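Mitochondrial association factor 1 (Toxoplasma gondii, PDB 6BXT) binds ADP-ribose in a macro-domain-like fold and probably takes part in associating the parasite's vacuole with host mitochondria. Local coordinates at residues V48-Y53 with R215-G220; A172-A177 with G222-R227. All coordinates share one frame; numbering follows the deposited sequence.

Overall arrangement
The chain first lays down strand 45-51, whose last residues and the loop after them form 48-53, then passes through the helices and antiparallel strands of one half of the sheet before strand 166-171 delivers 172-177. Beyond helix 179-201, strand 213-216 comes back beside strand 45-51, and its end and exit form 215-220, closing contact 1 across 161 residues. Soon after, 222-227 meets 172-177 and closes contact 2 across 44, joining the loop between strand 166-171 and helix 179-201 to that before helix 230-248. The two loops cross. Contact 1 lies near the core, contact 2 farther out, their centres about 12 Å apart, with Tyr53 packing on Phe174 and Phe224. Both touch ADP-ribose.

Contact 1 of 2, residues V48-Y53 with R215-G220; sequences VDAGTY and RLPLLG. With APR (adenosine-5-diphosphoribose), chain D.
Val48 joins strand 45-51 to strand 213-216 through its amide: Val48 N donates to Arg215 O over 2.9 Å, with 161° at the hydrogen. Arg215 also bonds by its backbone to Ala46, the two-residue spacing of this parallel pair. The Val48 branch lying beside the backbone nitrogen, CG2, runs alongside the Leu216 side chain and meets its CD2 at 3.7 Å; Ile193 of helix 179-201 packs on both. The next pairing step is lost, because Val48 O faces the CD of Pro217 (3.3 Å) and a proline has no N-H to offer. Asp49 turns away, its backbone bonded to strand 166-171. Ala50, centre of an inverse gamma turn, sets its CB 4.0 Å from Leu219 CD1 and, on the ligand side, 3.2 Å from O1B of the ADP-ribose diphosphate. Farther on, Thr52 CB approaches O3D of the ligand's distal ribose at 3.3 Å, while from the other segment Pro217 CB lies 3.7 Å from O4' of its adenosine ribose. Two neighbouring parallel strands thus part at their C-terminal ends, and the loops leaving them line the ADP-ribose cleft, as in macro domains.

Contact 2 of 2, residues A172-A177 with G222-R227; sequences APFGNA and GHFRGR. With APR (adenosine-5-diphosphoribose), chain D.
Two type I turns, Phe174 to Ala177 and Gly222 to Arg225, come together where Gly175 CA lies 4.5 Å from Arg225 CA, and Gly175 N donates to Phe224 O at 2.6 Å. A CA-H...O contact from Gly175 to Arg225 O adds to this approach of the two backbones, for which glycine, having no side chain, leaves room.

Beside this junction the Phe174 ring slants against the backbone of the second loop, its CD1 3.7 Å from Phe224 CA and its CE1 near His223 O. With CG set beside its own backbone nitrogen (chi1 -75°), the Phe224 ring lies between protein and ligand: CD2 sits 3.3 Å from Ala172 O, while C5D of ADP-ribose rests over one face, 3.6 Å above the plane and toward the rim. Tyr53 stacks against the opposite face.

Farther out, Asn176 does two things with one amide. OD1 takes the N-H of Arg227 over 3.0 Å in the carbonyl plane, almost straight at 173°. The rest of the amide lies over a face of the Arg227 guanidinium, the planes 29° apart, so ND2 and NH1 are stacked neighbours, both donors and not bonded. Arg228, next in the chain after Arg227, bonds to Gly175 O and Ala177 O.

The second loop also bonds the diphosphate. Phe224 N donates to O2B at 2.9 Å, and His223 ND1 makes a weak bond to O2A from the ring edge; Val60 O and Asn63 N hold the ligand elsewhere. The Phe224 residue is therefore held from both ends, its carbonyl by Gly175 and its amide by the diphosphate. Pairing the loops probably helps to fix the backbone that presents this N-H, and Gly175 would then be a second-shell support for phosphate binding.

Contact 1 of 2, residues V48-Y53 with R215-G220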
# COMPACT_ATOMS: atom_id res chain seq x y z
N VAL A 48 0.93 2.80 2.26
CA VAL A 48 1.01 1.58 1.47
C VAL A 48 2.46 1.21 1.16
O VAL A 48 3.17 1.96 0.49
CB VAL A 48 0.23 1.72 0.15
CG1 VAL A 48 0.31 0.43 -0.66
CG2 VAL A 48 -1.22 2.09 0.43
N ASP A 49 2.87 0.04 1.63
CA ASP A 49 4.21 -0.46 1.36
C ASP A 49 4.30 -1.03 -0.05
O ASP A 49 3.54 -1.93 -0.43
CB ASP A 49 4.58 -1.54 2.39
CG ASP A 49 6.04 -1.94 2.33
OD1 ASP A 49 6.71 -1.66 1.31
OD2 ASP A 49 6.52 -2.55 3.30
N ALA A 50 5.23 -0.49 -0.84
CA ALA A 50 5.50 -1.02 -2.17
C ALA A 50 6.23 -2.35 -2.03
O ALA A 50 7.45 -2.41 -2.09
CB ALA A 50 6.31 -0.04 -2.98
N GLY A 51 5.46 -3.42 -1.83
CA GLY A 51 6.01 -4.73 -1.52
C GLY A 51 6.68 -5.43 -2.68
O GLY A 51 6.73 -4.91 -3.80
N THR A 52 7.18 -6.63 -2.41
CA THR A 52 7.90 -7.43 -3.39
C THR A 52 7.22 -8.79 -3.58
O THR A 52 6.24 -9.11 -2.89
CB THR A 52 9.36 -7.65 -2.98
OG1 THR A 52 9.99 -8.58 -3.87
CG2 THR A 52 9.45 -8.18 -1.55
N TYR A 53 7.74 -9.58 -4.50
CA TYR A 53 7.16 -10.88 -4.82
C TYR A 53 7.32 -11.84 -3.65
O TYR A 53 6.50 -12.74 -3.45
CB TYR A 53 7.81 -11.46 -6.08
CG TYR A 53 7.96 -10.46 -7.20
CD1 TYR A 53 6.85 -9.89 -7.81
CD2 TYR A 53 9.22 -10.08 -7.65
CE1 TYR A 53 6.98 -8.97 -8.83
CE2 TYR A 53 9.36 -9.16 -8.68
CZ TYR A 53 8.24 -8.61 -9.26
OH TYR A 53 8.38 -7.70 -10.28
N ARG A 215 -1.88 6.83 2.17
CA ARG A 215 -0.67 7.38 1.59
C ARG A 215 -0.05 6.40 0.60
O ARG A 215 0.50 5.38 1.00
CB ARG A 215 0.33 7.73 2.69
CG ARG A 215 1.51 8.58 2.21
CD ARG A 215 2.12 9.39 3.35
NE ARG A 215 1.14 10.26 3.99
CZ ARG A 215 1.43 11.17 4.91
NH1 ARG A 215 2.68 11.35 5.31
NH2 ARG A 215 0.46 11.91 5.44
N LEU A 216 -0.16 6.72 -0.68
CA LEU A 216 0.32 5.85 -1.75
C LEU A 216 1.61 6.37 -2.38
O LEU A 216 1.68 7.54 -2.74
CB LEU A 216 -0.74 5.70 -2.85
CG LEU A 216 -2.11 5.19 -2.44
CD1 LEU A 216 -3.19 5.96 -3.18
CD2 LEU A 216 -2.21 3.70 -2.72
N PRO A 217 2.62 5.51 -2.53
CA PRO A 217 3.71 5.87 -3.44
C PRO A 217 3.26 5.64 -4.87
O PRO A 217 2.17 5.10 -5.08
CB PRO A 217 4.84 4.92 -3.04
CG PRO A 217 4.13 3.72 -2.52
CD PRO A 217 2.89 4.23 -1.84
N LEU A 218 4.07 6.02 -5.85
CA LEU A 218 3.78 5.68 -7.23
C LEU A 218 4.23 4.24 -7.46
O LEU A 218 5.40 3.99 -7.75
CB LEU A 218 4.48 6.63 -8.20
CG LEU A 218 4.13 6.44 -9.68
CD1 LEU A 218 2.69 6.81 -9.96
CD2 LEU A 218 5.07 7.25 -10.56
N LEU A 219 3.29 3.30 -7.32
CA LEU A 219 3.60 1.87 -7.40
C LEU A 219 4.31 1.52 -8.71
O LEU A 219 3.93 1.99 -9.79
CB LEU A 219 2.33 1.03 -7.26
CG LEU A 219 1.73 0.75 -5.87
CD1 LEU A 219 2.79 0.62 -4.78
CD2 LEU A 219 0.69 1.80 -5.48
N GLY A 220 5.33 0.68 -8.61
CA GLY A 220 6.03 0.16 -9.77
C GLY A 220 6.89 1.18 -10.49
O GLY A 220 7.26 0.97 -11.65
N1 APR D . 10.88 6.45 0.72
C2 APR D . 9.77 6.90 0.08
N3 APR D . 9.62 6.69 -1.26
C4 APR D . 10.58 6.02 -1.96
C5 APR D . 11.69 5.57 -1.33
C6 APR D . 11.84 5.79 0.03
N6 APR D . 12.83 5.46 0.99
N7 APR D . 12.48 4.94 -2.25
C8 APR D . 11.85 5.01 -3.45
N9 APR D . 10.67 5.68 -3.29
C1' APR D . 9.73 5.98 -4.25
C2' APR D . 10.08 5.76 -5.52
O2' APR D . 10.41 7.05 -6.16
C3' APR D . 8.83 5.16 -6.20
O3' APR D . 8.12 6.10 -6.82
O4' APR D . 8.38 5.07 -3.93
C4' APR D . 8.00 4.49 -5.01
C5' APR D . 8.29 3.02 -4.93
O5' APR D . 9.67 2.82 -4.56
PA APR D . 10.26 1.38 -4.70
O1A APR D . 9.77 0.50 -3.56
O2A APR D . 11.74 1.42 -4.70
O3A APR D . 9.75 0.79 -6.12
PB APR D . 8.93 -0.55 -6.32
O1B APR D . 7.45 -0.34 -6.00
O2B APR D . 9.08 -0.96 -7.78
O5D APR D . 9.52 -1.70 -5.39
C5D APR D . 10.61 -2.40 -5.95
O4D APR D . 11.82 -2.07 -4.01
O1D APR D . 10.69 -1.55 -1.91
C1D APR D . 11.42 -2.55 -2.52
O2D APR D . 11.30 -4.72 -1.72
C2D APR D . 10.69 -3.66 -2.60
O3D APR D . 11.44 -5.29 -4.11
C3D APR D . 10.74 -4.12 -4.03
C4D APR D . 11.51 -3.00 -4.83

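Contact 2 of 2, residues A172-A177 with G222-R227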
# COMPACT_ATOMS: atom_id res chain seq x y z
N ALA A 172 3.42 -4.63 -6.76
CA ALA A 172 3.10 -3.98 -8.02
C ALA A 172 3.65 -4.77 -9.20
O ALA A 172 4.61 -5.53 -9.05
CB ALA A 172 3.65 -2.56 -8.02
N PRO A 173 3.05 -4.59 -10.39
CA PRO A 173 3.53 -5.29 -11.59
C PRO A 173 4.88 -4.76 -12.08
O PRO A 173 5.14 -3.56 -12.00
CB PRO A 173 2.43 -5.01 -12.62
CG PRO A 173 1.78 -3.75 -12.15
CD PRO A 173 1.84 -3.80 -10.66
N PHE A 174 5.72 -5.65 -12.59
CA PHE A 174 6.99 -5.25 -13.17
C PHE A 174 6.74 -4.48 -14.47
O PHE A 174 5.82 -4.81 -15.22
CB PHE A 174 7.87 -6.47 -13.43
CG PHE A 174 9.32 -6.14 -13.67
CD1 PHE A 174 10.11 -5.68 -12.63
CD2 PHE A 174 9.88 -6.30 -14.92
CE1 PHE A 174 11.45 -5.38 -12.85
CE2 PHE A 174 11.21 -6.00 -15.15
CZ PHE A 174 11.99 -5.54 -14.11
N GLY A 175 7.54 -3.46 -14.72
CA GLY A 175 7.32 -2.56 -15.83
C GLY A 175 7.42 -3.21 -17.20
O GLY A 175 6.81 -2.73 -18.16
N ASN A 176 8.19 -4.29 -17.29
CA ASN A 176 8.42 -4.95 -18.57
C ASN A 176 7.22 -5.77 -19.05
O ASN A 176 7.25 -6.34 -20.14
CB ASN A 176 9.65 -5.86 -18.48
CG ASN A 176 10.94 -5.07 -18.31
OD1 ASN A 176 10.92 -3.85 -18.15
ND2 ASN A 176 12.07 -5.77 -18.33
N ALA A 177 6.16 -5.81 -18.24
CA ALA A 177 4.93 -6.49 -18.63
C ALA A 177 4.28 -5.77 -19.81
O ALA A 177 4.55 -4.60 -20.05
CB ALA A 177 3.96 -6.56 -17.46
N GLY A 222 9.79 2.45 -9.04
CA GLY A 222 11.14 2.37 -8.51
C GLY A 222 11.94 1.29 -9.20
O GLY A 222 12.32 1.43 -10.37
N HIS A 223 12.21 0.19 -8.49
CA HIS A 223 13.00 -0.91 -9.03
C HIS A 223 12.18 -1.81 -9.97
O HIS A 223 12.75 -2.57 -10.75
CB HIS A 223 13.60 -1.76 -7.91
CG HIS A 223 14.49 -1.00 -6.98
ND1 HIS A 223 14.02 -0.31 -5.87
CD2 HIS A 223 15.83 -0.82 -6.98
CE1 HIS A 223 15.03 0.25 -5.24
NE2 HIS A 223 16.14 -0.04 -5.89
N PHE A 224 10.85 -1.73 -9.89
CA PHE A 224 9.98 -2.50 -10.78
C PHE A 224 9.71 -1.77 -12.10
O PHE A 224 8.87 -2.20 -12.89
CB PHE A 224 8.63 -2.82 -10.12
CG PHE A 224 8.69 -3.90 -9.06
CD1 PHE A 224 9.88 -4.55 -8.76
CD2 PHE A 224 7.54 -4.27 -8.39
CE1 PHE A 224 9.92 -5.54 -7.80
CE2 PHE A 224 7.57 -5.26 -7.43
CZ PHE A 224 8.76 -5.90 -7.13
N ARG A 225 10.42 -0.67 -12.34
CA ARG A 225 10.19 0.11 -13.55
C ARG A 225 10.74 -0.60 -14.79
O ARG A 225 10.11 -0.61 -15.84
CB ARG A 225 10.81 1.49 -13.45
CG ARG A 225 10.27 2.47 -14.48
CD ARG A 225 11.25 3.58 -14.79
NE ARG A 225 11.64 4.33 -13.60
CZ ARG A 225 12.33 5.46 -13.62
NH1 ARG A 225 12.65 6.07 -12.49
NH2 ARG A 225 12.71 5.99 -14.78
N GLY A 226 11.92 -1.20 -14.65
CA GLY A 226 12.58 -1.83 -15.77
C GLY A 226 12.83 -0.85 -16.90
O GLY A 226 13.47 0.18 -16.71
N ARG A 227 12.31 -1.18 -18.08
CA ARG A 227 12.45 -0.33 -19.26
C ARG A 227 11.23 0.56 -19.49
O ARG A 227 11.18 1.32 -20.45
CB ARG A 227 12.71 -1.19 -20.50
CG ARG A 227 14.14 -1.68 -20.63
CD ARG A 227 14.32 -2.62 -21.80
NE ARG A 227 14.09 -4.02 -21.43
CZ ARG A 227 12.95 -4.69 -21.61
NH1 ARG A 227 12.86 -5.95 -21.23
NH2 ARG A 227 11.90 -4.10 -22.17
N1 APR D . 10.88 6.45 0.72
C2 APR D . 9.77 6.90 0.08
N3 APR D . 9.62 6.69 -1.26
C4 APR D . 10.58 6.02 -1.96
C5 APR D . 11.69 5.57 -1.33
C6 APR D . 11.84 5.79 0.03
N6 APR D . 12.83 5.46 0.99
N7 APR D . 12.48 4.94 -2.25
C8 APR D . 11.85 5.01 -3.45
N9 APR D . 10.67 5.68 -3.29
C1' APR D . 9.73 5.98 -4.25
C2' APR D . 10.08 5.76 -5.52
O2' APR D . 10.41 7.05 -6.16
C3' APR D . 8.83 5.16 -6.20
O3' APR D . 8.12 6.10 -6.82
O4' APR D . 8.38 5.07 -3.93
C4' APR D . 8.00 4.49 -5.01
C5' APR D . 8.29 3.02 -4.93
O5' APR D . 9.67 2.82 -4.56
PA APR D . 10.26 1.38 -4.70
O1A APR D . 9.77 0.50 -3.56
O2A APR D . 11.74 1.42 -4.70
O3A APR D . 9.75 0.79 -6.12
PB APR D . 8.93 -0.55 -6.32
O1B APR D . 7.45 -0.34 -6.00
O2B APR D . 9.08 -0.96 -7.78
O5D APR D . 9.52 -1.70 -5.39
C5D APR D . 10.61 -2.40 -5.95
O4D APR D . 11.82 -2.07 -4.01
O1D APR D . 10.69 -1.55 -1.91
C1D APR D . 11.42 -2.55 -2.52
O2D APR D . 11.30 -4.72 -1.72
C2D APR D . 10.69 -3.66 -2.60
O3D APR D . 11.44 -5.29 -4.11
C3D APR D . 10.74 -4.12 -4.03
C4D APR D . 11.51 -3.00 -4.83